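Local coordinates for protein taurine:2-oxoglutarate aminotransferase (Bifidobacterium kashiwanohense PV20-2, PDB 6JIX) that probably transfers the amino group of taurine to 2-oxoglutarate with the help of pyridoxal 5'-phosphate, as a member of the class-III aminotransferases, at residues 248-253 against 274-279; 121-126 against 291-296; 115-120 against 145-150; 109-114 against 313-318. All coordinates share one frame; numbering follows the deposited sequence.

Contact 1: 248-253 against 274-279. With PLP (pyridoxal-5'-phosphate), chain G.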
loop_
_atom_site.group_PDB
_atom_site.type_symbol
_atom_site.label_atom_id
_atom_site.label_comp_id
_atom_site.label_asym_id
_atom_site.label_seq_id
_atom_site.Cartn_x
_atom_site.Cartn_y
_atom_site.Cartn_z
ATOM N N LEU A 248 -7.896 15.085 17.558
ATOM C CA LEU A 248 -8.593 13.901 17.077
ATOM C C LEU A 248 -7.944 12.651 17.650
ATOM O O LEU A 248 -6.718 12.568 17.779
ATOM C CB LEU A 248 -8.582 13.835 15.546
ATOM C CG LEU A 248 -9.140 15.054 14.808
ATOM C CD1 LEU A 248 -8.912 14.932 13.326
ATOM C CD2 LEU A 248 -10.602 15.197 15.102
ATOM N N MET A 249 -8.768 11.675 17.999
ATOM C CA MET A 249 -8.280 10.377 18.436
ATOM C C MET A 249 -8.401 9.407 17.276
ATOM O O MET A 249 -9.467 9.299 16.660
ATOM C CB MET A 249 -9.066 9.857 19.630
ATOM C CG MET A 249 -8.531 8.588 20.203
ATOM S SD MET A 249 -9.563 8.072 21.598
ATOM C CE MET A 249 -8.479 6.887 22.395
ATOM N N ILE A 250 -7.291 8.771 16.927
ATOM C CA ILE A 250 -7.259 7.787 15.857
ATOM C C ILE A 250 -6.871 6.461 16.471
ATOM O O ILE A 250 -5.735 6.301 16.934
ATOM C CB ILE A 250 -6.267 8.171 14.746
ATOM C CG1 ILE A 250 -6.461 9.633 14.315
ATOM C CG2 ILE A 250 -6.381 7.200 13.585
ATOM C CD1 ILE A 250 -5.424 10.113 13.325
ATOM N N CYS A 251 -7.779 5.494 16.424
ATOM C CA CYS A 251 -7.456 4.147 16.868
ATOM C C CYS A 251 -7.039 3.310 15.667
ATOM O O CYS A 251 -7.670 3.364 14.607
ATOM C CB CYS A 251 -8.640 3.483 17.570
ATOM S SG CYS A 251 -9.069 4.214 19.130
ATOM N N ASP A 252 -5.962 2.547 15.841
ATOM C CA ASP A 252 -5.470 1.634 14.817
ATOM C C ASP A 252 -6.085 0.254 15.072
ATOM O O ASP A 252 -5.734 -0.424 16.042
ATOM C CB ASP A 252 -3.939 1.616 14.845
ATOM C CG ASP A 252 -3.331 0.727 13.771
ATOM O OD1 ASP A 252 -4.004 -0.235 13.340
ATOM O OD2 ASP A 252 -2.167 0.980 13.376
ATOM N N GLU A 253 -7.004 -0.163 14.200
ATOM C CA GLU A 253 -7.648 -1.467 14.290
ATOM C C GLU A 253 -7.056 -2.464 13.306
ATOM O O GLU A 253 -7.659 -3.514 13.064
ATOM C CB GLU A 253 -9.155 -1.353 14.031
ATOM C CG GLU A 253 -9.926 -0.520 15.026
ATOM C CD GLU A 253 -10.306 -1.307 16.252
ATOM O OE1 GLU A 253 -10.646 -2.497 16.097
ATOM O OE2 GLU A 253 -10.253 -0.743 17.371
ATOM N N PRO A 274 -13.668 6.838 18.603
ATOM C CA PRO A 274 -12.557 7.578 17.989
ATOM C C PRO A 274 -13.005 8.403 16.794
ATOM O O PRO A 274 -13.946 8.047 16.077
ATOM C CB PRO A 274 -11.597 6.467 17.558
ATOM C CG PRO A 274 -12.493 5.273 17.341
ATOM C CD PRO A 274 -13.547 5.383 18.395
ATOM N N ASP A 275 -12.309 9.523 16.570
ATOM C CA ASP A 275 -12.672 10.356 15.430
ATOM C C ASP A 275 -12.399 9.652 14.111
ATOM O O ASP A 275 -13.101 9.888 13.116
ATOM C CB ASP A 275 -11.927 11.677 15.500
ATOM C CG ASP A 275 -12.340 12.485 16.683
ATOM O OD1 ASP A 275 -13.316 13.262 16.532
ATOM O OD2 ASP A 275 -11.706 12.321 17.757
ATOM N N MET A 276 -11.420 8.755 14.105
ATOM C CA MET A 276 -11.056 7.972 12.943
ATOM C C MET A 276 -10.505 6.658 13.454
ATOM O O MET A 276 -10.016 6.576 14.577
ATOM C CB MET A 276 -10.003 8.684 12.088
ATOM C CG MET A 276 -10.560 9.762 11.192
ATOM S SD MET A 276 -9.286 10.533 10.191
ATOM C CE MET A 276 -8.369 11.482 11.425
ATOM N N PHE A 277 -10.639 5.612 12.658
ATOM C CA PHE A 277 -9.885 4.417 12.978
ATOM C C PHE A 277 -9.501 3.735 11.677
ATOM O O PHE A 277 -10.186 3.867 10.654
ATOM C CB PHE A 277 -10.636 3.469 13.931
ATOM C CG PHE A 277 -11.940 2.951 13.400
ATOM C CD1 PHE A 277 -13.095 3.704 13.509
ATOM C CD2 PHE A 277 -12.020 1.682 12.824
ATOM C CE1 PHE A 277 -14.306 3.216 13.020
ATOM C CE2 PHE A 277 -13.221 1.188 12.329
ATOM C CZ PHE A 277 -14.368 1.954 12.427
ATOM N N THR A 278 -8.382 3.025 11.730
ATOM C CA THR A 278 -7.765 2.431 10.563
ATOM C C THR A 278 -7.816 0.913 10.687
ATOM O O THR A 278 -7.818 0.352 11.791
ATOM C CB THR A 278 -6.332 2.899 10.424
ATOM O OG1 THR A 278 -5.636 2.571 11.630
ATOM C CG2 THR A 278 -6.267 4.422 10.194
ATOM N N PHE A 279 -7.856 0.261 9.532
ATOM C CA PHE A 279 -8.068 -1.172 9.449
ATOM C C PHE A 279 -7.360 -1.669 8.204
ATOM O O PHE A 279 -7.083 -0.896 7.283
ATOM C CB PHE A 279 -9.562 -1.538 9.395
ATOM C CG PHE A 279 -10.272 -1.016 8.159
ATOM C CD1 PHE A 279 -10.921 0.217 8.154
ATOM C CD2 PHE A 279 -10.267 -1.757 7.001
ATOM C CE1 PHE A 279 -11.554 0.681 7.006
ATOM C CE2 PHE A 279 -10.892 -1.294 5.858
ATOM C CZ PHE A 279 -11.537 -0.078 5.864
HETATM N N1 PLP G . -0.974 -1.269 12.388
HETATM C C2 PLP G . -0.903 -2.376 13.132
HETATM C C2A PLP G . -1.556 -2.431 14.502
HETATM C C3 PLP G . -0.214 -3.519 12.656
HETATM O O3 PLP G . -0.119 -4.677 13.406
HETATM C C4 PLP G . 0.380 -3.496 11.414
HETATM C C4A PLP G . 1.125 -4.771 10.922
HETATM O O4A PLP G . 1.608 -5.562 11.733
HETATM C C5 PLP G . 0.275 -2.291 10.652
HETATM C C6 PLP G . -0.419 -1.187 11.165
HETATM C C5A PLP G . 0.933 -2.221 9.226
HETATM O O4P PLP G . 0.057 -2.887 8.373
HETATM P P PLP G . 0.558 -3.346 6.894
HETATM O O1P PLP G . -0.576 -3.829 6.099
HETATM O O2P PLP G . 1.058 -2.198 6.111
HETATM O O3P PLP G . 1.772 -4.498 7.071
#

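Contact 2: 121-126 against 291-296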
loop_
_atom_site.group_PDB
_atom_site.type_symbol
_atom_site.label_atom_id
_atom_site.label_comp_id
_atom_site.label_asym_id
_atom_site.label_seq_id
_atom_site.Cartn_x
_atom_site.Cartn_y
_atom_site.Cartn_z
ATOM N N GLU A 121 -1.004 6.417 7.266
ATOM C CA GLU A 121 -0.476 7.580 6.548
ATOM C C GLU A 121 -1.586 8.559 6.218
ATOM O O GLU A 121 -1.451 9.769 6.408
ATOM C CB GLU A 121 0.214 7.151 5.251
ATOM C CG GLU A 121 1.355 6.167 5.394
ATOM C CD GLU A 121 2.705 6.848 5.312
ATOM O OE1 GLU A 121 3.709 6.146 5.075
ATOM O OE2 GLU A 121 2.761 8.090 5.487
ATOM N N ASN A 122 -2.689 8.044 5.697
ATOM C CA ASN A 122 -3.754 8.918 5.250
ATOM C C ASN A 122 -4.540 9.473 6.427
ATOM O O ASN A 122 -4.941 10.644 6.407
ATOM C CB ASN A 122 -4.659 8.160 4.267
ATOM C CG ASN A 122 -4.084 8.139 2.853
ATOM O OD1 ASN A 122 -3.785 9.189 2.275
ATOM N ND2 ASN A 122 -3.900 6.941 2.302
ATOM N N ALA A 123 -4.730 8.666 7.480
ATOM C CA ALA A 123 -5.382 9.180 8.679
ATOM C C ALA A 123 -4.597 10.347 9.259
ATOM O O ALA A 123 -5.174 11.384 9.605
ATOM C CB ALA A 123 -5.554 8.066 9.713
ATOM N N ILE A 124 -3.276 10.208 9.335
ATOM C CA ILE A 124 -2.419 11.319 9.734
ATOM C C ILE A 124 -2.664 12.538 8.846
ATOM O O ILE A 124 -2.873 13.653 9.342
ATOM C CB ILE A 124 -0.947 10.890 9.684
ATOM C CG1 ILE A 124 -0.647 9.886 10.783
ATOM C CG2 ILE A 124 -0.029 12.115 9.744
ATOM C CD1 ILE A 124 0.638 9.144 10.534
ATOM N N LYS A 125 -2.580 12.355 7.516
ATOM C CA LYS A 125 -2.741 13.489 6.607
ATOM C C LYS A 125 -4.073 14.185 6.832
ATOM O O LYS A 125 -4.146 15.420 6.847
ATOM C CB LYS A 125 -2.635 13.044 5.149
ATOM C CG LYS A 125 -1.215 12.888 4.654
ATOM C CD LYS A 125 -1.150 12.122 3.346
ATOM C CE LYS A 125 -1.256 13.044 2.150
ATOM N NZ LYS A 125 -1.503 12.252 0.908
ATOM N N MET A 126 -5.143 13.402 6.995
ATOM C CA MET A 126 -6.467 13.982 7.194
ATOM C C MET A 126 -6.551 14.746 8.516
ATOM O O MET A 126 -7.117 15.849 8.570
ATOM C CB MET A 126 -7.520 12.876 7.124
ATOM C CG MET A 126 -7.523 12.092 5.806
ATOM S SD MET A 126 -9.007 11.073 5.616
ATOM C CE MET A 126 -8.426 9.448 6.037
ATOM N N GLY A 291 -7.301 -1.998 2.930
ATOM C CA GLY A 291 -7.254 -1.298 4.196
ATOM C C GLY A 291 -8.144 -0.078 4.119
ATOM O O GLY A 291 -8.807 0.119 3.093
ATOM N N GLY A 292 -8.157 0.764 5.148
ATOM C CA GLY A 292 -8.978 1.955 5.048
ATOM C C GLY A 292 -8.957 2.799 6.305
ATOM O O GLY A 292 -8.305 2.470 7.310
ATOM N N VAL A 293 -9.671 3.924 6.207
ATOM C CA VAL A 293 -9.906 4.855 7.303
ATOM C C VAL A 293 -11.406 5.081 7.374
ATOM O O VAL A 293 -12.023 5.464 6.374
ATOM C CB VAL A 293 -9.182 6.203 7.109
ATOM C CG1 VAL A 293 -9.200 6.995 8.398
ATOM C CG2 VAL A 293 -7.761 5.998 6.609
ATOM N N VAL A 294 -11.991 4.832 8.530
ATOM C CA VAL A 294 -13.374 5.206 8.795
ATOM C C VAL A 294 -13.367 6.566 9.477
ATOM O O VAL A 294 -12.675 6.766 10.488
ATOM C CB VAL A 294 -14.067 4.159 9.674
ATOM C CG1 VAL A 294 -15.543 4.459 9.748
ATOM C CG2 VAL A 294 -13.774 2.764 9.146
ATOM N N VAL A 295 -14.115 7.511 8.920
ATOM C CA VAL A 295 -14.063 8.876 9.410
ATOM C C VAL A 295 -15.437 9.269 9.931
ATOM O O VAL A 295 -16.469 8.821 9.432
ATOM C CB VAL A 295 -13.554 9.864 8.326
ATOM C CG1 VAL A 295 -12.260 9.353 7.704
ATOM C CG2 VAL A 295 -14.598 10.092 7.251
ATOM N N SER A 296 -15.432 10.116 10.952
ATOM C CA SER A 296 -16.625 10.657 11.581
ATOM C C SER A 296 -17.418 11.549 10.616
ATOM O O SER A 296 -16.929 11.978 9.560
ATOM C CB SER A 296 -16.214 11.481 12.787
ATOM O OG SER A 296 -15.493 12.611 12.319
#

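Contact 3: 115-120 against 145-150. With PLP (pyridoxal-5'-phosphate), chain G.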
loop_
_atom_site.group_PDB
_atom_site.type_symbol
_atom_site.label_atom_id
_atom_site.label_comp_id
_atom_site.label_asym_id
_atom_site.label_seq_id
_atom_site.Cartn_x
_atom_site.Cartn_y
_atom_site.Cartn_z
ATOM N N GLY A 115 -3.645 -1.365 2.495
ATOM C CA GLY A 115 -3.251 -2.106 3.673
ATOM C C GLY A 115 -3.296 -1.223 4.893
ATOM O O GLY A 115 -3.972 -0.194 4.901
ATOM N N GLY A 116 -2.540 -1.616 5.921
ATOM C CA GLY A 116 -2.520 -0.869 7.160
ATOM C C GLY A 116 -1.668 0.392 7.145
ATOM O O GLY A 116 -2.114 1.454 7.602
ATOM N N ALA A 117 -0.439 0.296 6.622
ATOM C CA ALA A 117 0.462 1.447 6.661
ATOM C C ALA A 117 -0.124 2.642 5.923
ATOM O O ALA A 117 -0.124 3.758 6.454
ATOM C CB ALA A 117 1.831 1.081 6.091
ATOM N N ASP A 118 -0.655 2.442 4.702
ATOM C CA ASP A 118 -1.128 3.625 3.982
ATOM C C ASP A 118 -2.405 4.182 4.616
ATOM O O ASP A 118 -2.663 5.393 4.539
ATOM C CB ASP A 118 -1.255 3.392 2.462
ATOM C CG ASP A 118 -2.085 2.174 2.076
ATOM O OD1 ASP A 118 -2.419 1.312 2.928
ATOM O OD2 ASP A 118 -2.400 2.081 0.863
ATOM N N SER A 119 -3.187 3.348 5.298
ATOM C CA SER A 119 -4.350 3.901 5.982
ATOM C C SER A 119 -3.940 4.763 7.185
ATOM O O SER A 119 -4.555 5.804 7.449
ATOM C CB SER A 119 -5.291 2.776 6.398
ATOM O OG SER A 119 -4.541 1.656 6.812
ATOM N N ASN A 120 -2.880 4.394 7.898
ATOM C CA ASN A 120 -2.395 5.292 8.943
ATOM C C ASN A 120 -1.784 6.556 8.353
ATOM O O ASN A 120 -1.998 7.656 8.883
ATOM C CB ASN A 120 -1.416 4.557 9.851
ATOM C CG ASN A 120 -2.132 3.611 10.792
ATOM O OD1 ASN A 120 -3.267 3.874 11.173
ATOM N ND2 ASN A 120 -1.498 2.500 11.140
ATOM N N GLY A 145 3.155 0.594 10.780
ATOM C CA GLY A 145 3.548 0.430 9.397
ATOM C C GLY A 145 4.992 0.836 9.180
ATOM O O GLY A 145 5.652 1.393 10.055
ATOM N N SER A 146 5.468 0.566 7.962
ATOM C CA SER A 146 6.885 0.708 7.651
ATOM C C SER A 146 7.194 1.839 6.679
ATOM O O SER A 146 8.369 2.215 6.541
ATOM C CB SER A 146 7.436 -0.607 7.081
ATOM O OG SER A 146 6.503 -1.179 6.192
ATOM N N THR A 147 6.192 2.401 6.014
ATOM C CA THR A 147 6.469 3.537 5.153
ATOM C C THR A 147 6.823 4.756 6.010
ATOM O O THR A 147 6.524 4.806 7.206
ATOM C CB THR A 147 5.276 3.797 4.222
ATOM O OG1 THR A 147 4.051 3.717 4.955
ATOM C CG2 THR A 147 5.226 2.743 3.136
ATOM N N ILE A 148 7.479 5.747 5.391
ATOM C CA ILE A 148 8.123 6.813 6.169
ATOM C C ILE A 148 7.137 7.461 7.144
ATOM O O ILE A 148 7.486 7.779 8.288
ATOM C CB ILE A 148 8.772 7.853 5.231
ATOM C CG1 ILE A 148 9.816 7.163 4.330
ATOM C CG2 ILE A 148 9.394 9.019 6.036
ATOM C CD1 ILE A 148 10.784 8.084 3.661
ATOM N N GLY A 149 5.898 7.690 6.706
ATOM C CA GLY A 149 4.930 8.313 7.594
ATOM C C GLY A 149 4.506 7.404 8.737
ATOM O O GLY A 149 4.560 7.789 9.912
ATOM N N ALA A 150 4.067 6.184 8.411
ATOM C CA ALA A 150 3.611 5.285 9.462
ATOM C C ALA A 150 4.760 4.841 10.366
ATOM O O ALA A 150 4.547 4.583 11.558
ATOM C CB ALA A 150 2.918 4.070 8.845
HETATM N N1 PLP G . -0.974 -1.269 12.388
HETATM C C2 PLP G . -0.903 -2.376 13.132
HETATM C C2A PLP G . -1.556 -2.431 14.502
HETATM C C3 PLP G . -0.214 -3.519 12.656
HETATM O O3 PLP G . -0.119 -4.677 13.406
HETATM C C4 PLP G . 0.380 -3.496 11.414
HETATM C C4A PLP G . 1.125 -4.771 10.922
HETATM O O4A PLP G . 1.608 -5.562 11.733
HETATM C C5 PLP G . 0.275 -2.291 10.652
HETATM C C6 PLP G . -0.419 -1.187 11.165
HETATM C C5A PLP G . 0.933 -2.221 9.226
HETATM O O4P PLP G . 0.057 -2.887 8.373
HETATM P P PLP G . 0.558 -3.346 6.894
HETATM O O1P PLP G . -0.576 -3.829 6.099
HETATM O O2P PLP G . 1.058 -2.198 6.111
HETATM O O3P PLP G . 1.772 -4.498 7.071
#

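Contact 4: 109-114 against 313-318. With PLP (pyridoxal-5'-phosphate), chain P.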
loop_
_atom_site.group_PDB
_atom_site.type_symbol
_atom_site.label_atom_id
_atom_site.label_comp_id
_atom_site.label_asym_id
_atom_site.label_seq_id
_atom_site.Cartn_x
_atom_site.Cartn_y
_atom_site.Cartn_z
ATOM N N ARG A 109 -18.076 8.079 6.278
ATOM C CA ARG A 109 -17.432 7.630 5.056
ATOM C C ARG A 109 -16.281 6.685 5.384
ATOM O O ARG A 109 -15.848 6.567 6.534
ATOM C CB ARG A 109 -16.940 8.825 4.222
ATOM C CG ARG A 109 -17.995 9.875 3.972
ATOM C CD ARG A 109 -17.466 11.022 3.101
ATOM N NE ARG A 109 -18.562 11.882 2.666
ATOM C CZ ARG A 109 -19.342 11.621 1.624
ATOM N NH1 ARG A 109 -19.128 10.533 0.904
ATOM N NH2 ARG A 109 -20.342 12.434 1.309
ATOM N N VAL A 110 -15.815 5.981 4.351
ATOM C CA VAL A 110 -14.654 5.104 4.437
ATOM C C VAL A 110 -13.676 5.460 3.315
ATOM O O VAL A 110 -14.074 5.609 2.149
ATOM C CB VAL A 110 -15.064 3.623 4.362
ATOM C CG1 VAL A 110 -13.837 2.748 4.245
ATOM C CG2 VAL A 110 -15.882 3.263 5.579
ATOM N N PHE A 111 -12.400 5.603 3.663
ATOM C CA PHE A 111 -11.351 5.860 2.682
ATOM C C PHE A 111 -10.546 4.579 2.493
ATOM O O PHE A 111 -9.758 4.202 3.370
ATOM C CB PHE A 111 -10.443 7.007 3.119
ATOM C CG PHE A 111 -9.397 7.342 2.103
ATOM C CD1 PHE A 111 -9.748 7.963 0.911
ATOM C CD2 PHE A 111 -8.081 6.980 2.304
ATOM C CE1 PHE A 111 -8.802 8.259 -0.041
ATOM C CE2 PHE A 111 -7.132 7.269 1.357
ATOM C CZ PHE A 111 -7.501 7.912 0.173
ATOM N N PHE A 112 -10.729 3.919 1.349
ATOM C CA PHE A 112 -10.120 2.615 1.139
ATOM C C PHE A 112 -8.670 2.756 0.686
ATOM O O PHE A 112 -8.339 3.588 -0.168
ATOM C CB PHE A 112 -10.921 1.806 0.116
ATOM C CG PHE A 112 -12.221 1.260 0.656
ATOM C CD1 PHE A 112 -12.226 0.339 1.699
ATOM C CD2 PHE A 112 -13.442 1.668 0.121
ATOM C CE1 PHE A 112 -13.422 -0.154 2.210
ATOM C CE2 PHE A 112 -14.641 1.185 0.625
ATOM C CZ PHE A 112 -14.630 0.275 1.680
ATOM N N THR A 113 -7.814 1.904 1.242
ATOM C CA THR A 113 -6.394 1.873 0.928
ATOM C C THR A 113 -5.998 0.442 0.605
ATOM O O THR A 113 -6.856 -0.428 0.464
ATOM C CB THR A 113 -5.568 2.384 2.103
ATOM O OG1 THR A 113 -5.741 1.476 3.196
ATOM C CG2 THR A 113 -6.033 3.773 2.521
ATOM N N ASN A 114 -4.711 0.186 0.465
ATOM C CA ASN A 114 -4.233 -1.145 0.135
ATOM C C ASN A 114 -3.880 -1.986 1.346
ATOM O O ASN A 114 -3.754 -3.208 1.209
ATOM C CB ASN A 114 -3.028 -1.052 -0.793
ATOM C CG ASN A 114 -3.437 -0.714 -2.194
ATOM O OD1 ASN A 114 -4.528 -1.095 -2.617
ATOM N ND2 ASN A 114 -2.596 0.030 -2.917
ATOM N N THR A 313 -3.822 4.889 -6.562
ATOM C CA THR A 313 -4.344 4.267 -7.773
ATOM C C THR A 313 -5.427 3.237 -7.447
ATOM O O THR A 313 -6.497 3.232 -8.065
ATOM C CB THR A 313 -3.194 3.631 -8.570
ATOM O OG1 THR A 313 -2.384 4.656 -9.144
ATOM C CG2 THR A 313 -3.718 2.755 -9.692
ATOM N N TYR A 314 -5.173 2.356 -6.482
ATOM C CA TYR A 314 -6.052 1.211 -6.256
ATOM C C TYR A 314 -7.111 1.439 -5.165
ATOM O O TYR A 314 -7.763 0.476 -4.757
ATOM C CB TYR A 314 -5.221 -0.039 -5.917
ATOM C CG TYR A 314 -4.350 -0.566 -7.053
ATOM C CD1 TYR A 314 -4.697 -0.365 -8.399
ATOM C CD2 TYR A 314 -3.171 -1.261 -6.780
ATOM C CE1 TYR A 314 -3.884 -0.844 -9.438
ATOM C CE2 TYR A 314 -2.354 -1.736 -7.805
ATOM C CZ TYR A 314 -2.713 -1.531 -9.134
ATOM O OH TYR A 314 -1.898 -2.034 -10.137
ATOM N N SER A 315 -7.309 2.676 -4.688
ATOM C CA SER A 315 -8.277 2.940 -3.612
ATOM C C SER A 315 -9.668 2.420 -3.957
ATOM O O SER A 315 -10.189 2.692 -5.040
ATOM C CB SER A 315 -8.352 4.439 -3.314
ATOM O OG SER A 315 -9.353 4.705 -2.344
ATOM N N GLY A 316 -10.282 1.693 -3.026
ATOM C CA GLY A 316 -11.590 1.117 -3.291
ATOM C C GLY A 316 -11.554 0.023 -4.330
ATOM O O GLY A 316 -12.527 -0.171 -5.068
ATOM N N HIS A 317 -10.440 -0.699 -4.400
ATOM C CA HIS A 317 -10.238 -1.744 -5.382
ATOM C C HIS A 317 -11.431 -2.688 -5.426
ATOM O O HIS A 317 -11.900 -3.173 -4.395
ATOM C CB HIS A 317 -8.955 -2.489 -5.025
ATOM C CG HIS A 317 -8.495 -3.441 -6.080
ATOM N ND1 HIS A 317 -9.103 -4.662 -6.297
ATOM C CD2 HIS A 317 -7.484 -3.355 -6.979
ATOM C CE1 HIS A 317 -8.485 -5.283 -7.288
ATOM N NE2 HIS A 317 -7.496 -4.514 -7.716
ATOM N N THR A 318 -11.920 -2.953 -6.632
ATOM C CA THR A 318 -13.207 -3.630 -6.772
ATOM C C THR A 318 -13.143 -5.073 -6.290
ATOM O O THR A 318 -13.951 -5.486 -5.449
ATOM C CB THR A 318 -13.677 -3.544 -8.219
ATOM O OG1 THR A 318 -13.450 -2.205 -8.681
ATOM C CG2 THR A 318 -15.172 -3.843 -8.317
HETATM N N1 PLP P . 4.557 6.662 -9.806
HETATM C C2 PLP P . 3.894 7.014 -10.904
HETATM C C2A PLP P . 4.654 7.330 -12.186
HETATM C C3 PLP P . 2.477 7.102 -10.886
HETATM O O3 PLP P . 1.766 7.459 -12.012
HETATM C C4 PLP P . 1.774 6.816 -9.744
HETATM C C4A PLP P . 0.233 6.922 -9.763
HETATM O O4A PLP P . -0.275 7.946 -10.207
HETATM C C5 PLP P . 2.523 6.444 -8.592
HETATM C C6 PLP P . 3.924 6.377 -8.653
HETATM C C5A PLP P . 1.775 6.114 -7.251
HETATM O O4P PLP P . 1.305 4.819 -7.363
HETATM P P PLP P . 0.143 4.238 -6.362
HETATM O O1P PLP P . -0.032 2.792 -6.589
HETATM O O2P PLP P . 0.512 4.531 -4.742
HETATM O O3P PLP P . -1.147 4.821 -6.706
HETATM O O HOH W 1 -2.596 2.077 -5.334
#

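Contact 1: 248-253 against 274-279
Asp275 turns its CG anti to its own carbonyl carbon, beside the backbone N (chi1 -65°), which brings OD2 to Met249 N at the start of strand 248-252. The hydrogen bond from Met249 N to OD2 is 3.0 Å long and nearly straight, and reaches the carboxylate from its anti side, 26° out of plane. The same oxygen forms a salt bridge with Arg239, while Leu248 CD2 rests 3.6 Å from Asp275 CG. An alanine here would probably leave Met249 N without this acceptor and the charge of Arg239 without its mate.

From there the strands run parallel. Met276 N donates to Met249 O, Cys251 N to Met276 O at 3.1 Å, Thr278 N to Cys251 O at 3.0 Å, and Glu253 N to Thr278 O. Branched Ile250 and unbranched Met276 fill one face side by side, with Ile250 CD1 3.8 Å from Met276 CE, while on the other small Cys251 leaves room for the Pro274 ring.

Thr278 OG1 sits by Asp252 CA and bonds to Asn120. Asp252, its CG anti to the backbone N, sets OD2 2.7 Å from cofactor N1. Asn120 and His144 also bond to OD2, and Val254 N holds OD1. A carboxylate so close to the pyridine nitrogen, a hallmark of fold-type I enzymes, would probably favour a proton on N1 and strengthen the ring as an electron sink.

Contact 2: 121-126 against 291-296
Around Ala123 and Val293, whose CA atoms are 6.4 Å apart, segment 121-126 of helix 116-131 lies on strand 291-296 with 8.6 Å between the axes of these segments. The two run broadly the same way, at an angle of 30°, and no hydrogen bond joins them, so side chains alone make the contact. Small and branched residues suit this meeting of helix and sheet: the methyl of Ala123 lets the helix come near, and Val293 fills the layer between.

Val293 directs its CB toward the helix. Its CG1 lies 4.0 Å from Ala123 CB, and its CG2 brushes Asn122 CB. Met126 meets it tip to tip. Because the methionine chain bends at its last torsion (chi3 -101°), CE settles over the fork of the valine, 3.5 Å from Val293 CG1 and 3.6 Å from Val293 CG2. The same methyl also reaches Val295 CG1, at 4.2 Å. An alanine in place of Val293 would probably open a gap beneath this methyl, with less to hold the end of the Met126 chain.

Leu308 of the same chain and Met20 of the second subunit also pack on Met126, so the apolar patch continues into the dimer interface. A helix laid over the one strand that runs against the other six of a seven-stranded sheet is typical of the large domain of fold-type I aminotransferases.

Contact 3: 115-120 against 145-150
Asn120 and Ala150 touch through their CB atoms, and beyond this point the flat carboxamide of Asn120 extends to the flat pyridine ring of the cofactor. Asn120 ND2 lies near the ring plane, at the N1–C6 edge, 3.8 Å from C6, while Gly145 CA lies off one face, outside the rim, 3.7 Å from cofactor C5A. The setting is the phosphate-binding glycine-rich turn at the N-terminus of a helix, a feature of fold-type I enzymes. Both ends of the amide are held, ND2 by Asp252 OD2 and His144 O, and OD1 by Thr278 OG1, which fixes its rotation; an asparagine, with a donor and an acceptor on one plane, suits this place.

Gly116 N donates to O1P and Ala117 N to O2P, each at 3.0 Å, and the helix dipole would probably help to stabilise the phosphate charge. Thr313 N of the second subunit adds a further bond to the cofactor. Glycine suits position 116, since a CB there would run into O4P. Gly145 is doubly constrained: its backbone angles suit glycine, and a CB would clash with that of Ala117.

At the start of the turn, Gly115 N bonds to the syn lone pair of Asp118 OD1. Across the contact, Thr147 has OG1 between its backbone N and carbonyl carbon (chi1 44°), which brings the hydroxyl to Ala117 CB while it bonds to Glu121. Ser146 OG bonds to Gly311 O of the second subunit. Ala150 CB lies 3.9 Å from Ala117 O.

Contact 4: 109-114 against 313-318
Phe112 meets Gly316 first through CB, which lies 3.2 Å from Gly316 N. Its CG, anti to the carbonyl carbon (chi1 -74°), passes Gly316 CA, and CD2 follows at 3.9 Å from that carbon. Farther out the ring leaves the turn: Val110 CG1 lies over one of its faces, toward the rim, and CE1 reaches Phe279 CZ. Glycine suits position 316 because the type II turn from Tyr314 to His317 gives it a positive phi.

One direct hydrogen bond and one water bridge join the turn to segment 109-114. Ser315 OG, anti to its backbone N, donates to Phe112 O at 2.6 Å. Asn114 OD1 lies 3.5 Å from Tyr314 CB, and its ND2 stands at the edge of the tyrosine ring. A water accepts from Asn114 ND2 and Tyr314 N and donates to O1P of the cofactor held by Gly116 and Ala117 of the second subunit. Thr313 gives that phosphate two more bonds, from N and from OG1 to O3P.

The turn thus joins strand 107-113, outermost within this chain and backbone-bonded to the second subunit through Val110, to the dimer interface just before helix 318-333, while Leu94 of helix 89-102 and Phe279 of strand 276-279 pack on Phe112.

In the fold
All four contacts are buried; none is a surface contact. Contact 1 is reached by no other subunit, whereas contacts 2, 3 and 4 all touch the second one. Strands 276-279, 291-296 and 107-113, used in turn by contacts 1, 2 and 4, are neighbours in one sheet, and contacts 2 and 3 share helix 116-131. Chemistry follows place: contact 1 is backbone pairing within the sheet, contact 2 purely apolar packing of helix on sheet, contact 3 close packing of small residues beside a phosphate-binding helix start, and contact 4 a turn packed on a strand, with one direct hydrogen bond and a water leading to phosphate. Contact 1 meets one cofactor at N1, contact 3 mainly at its phosphate; contact 4 reaches the other.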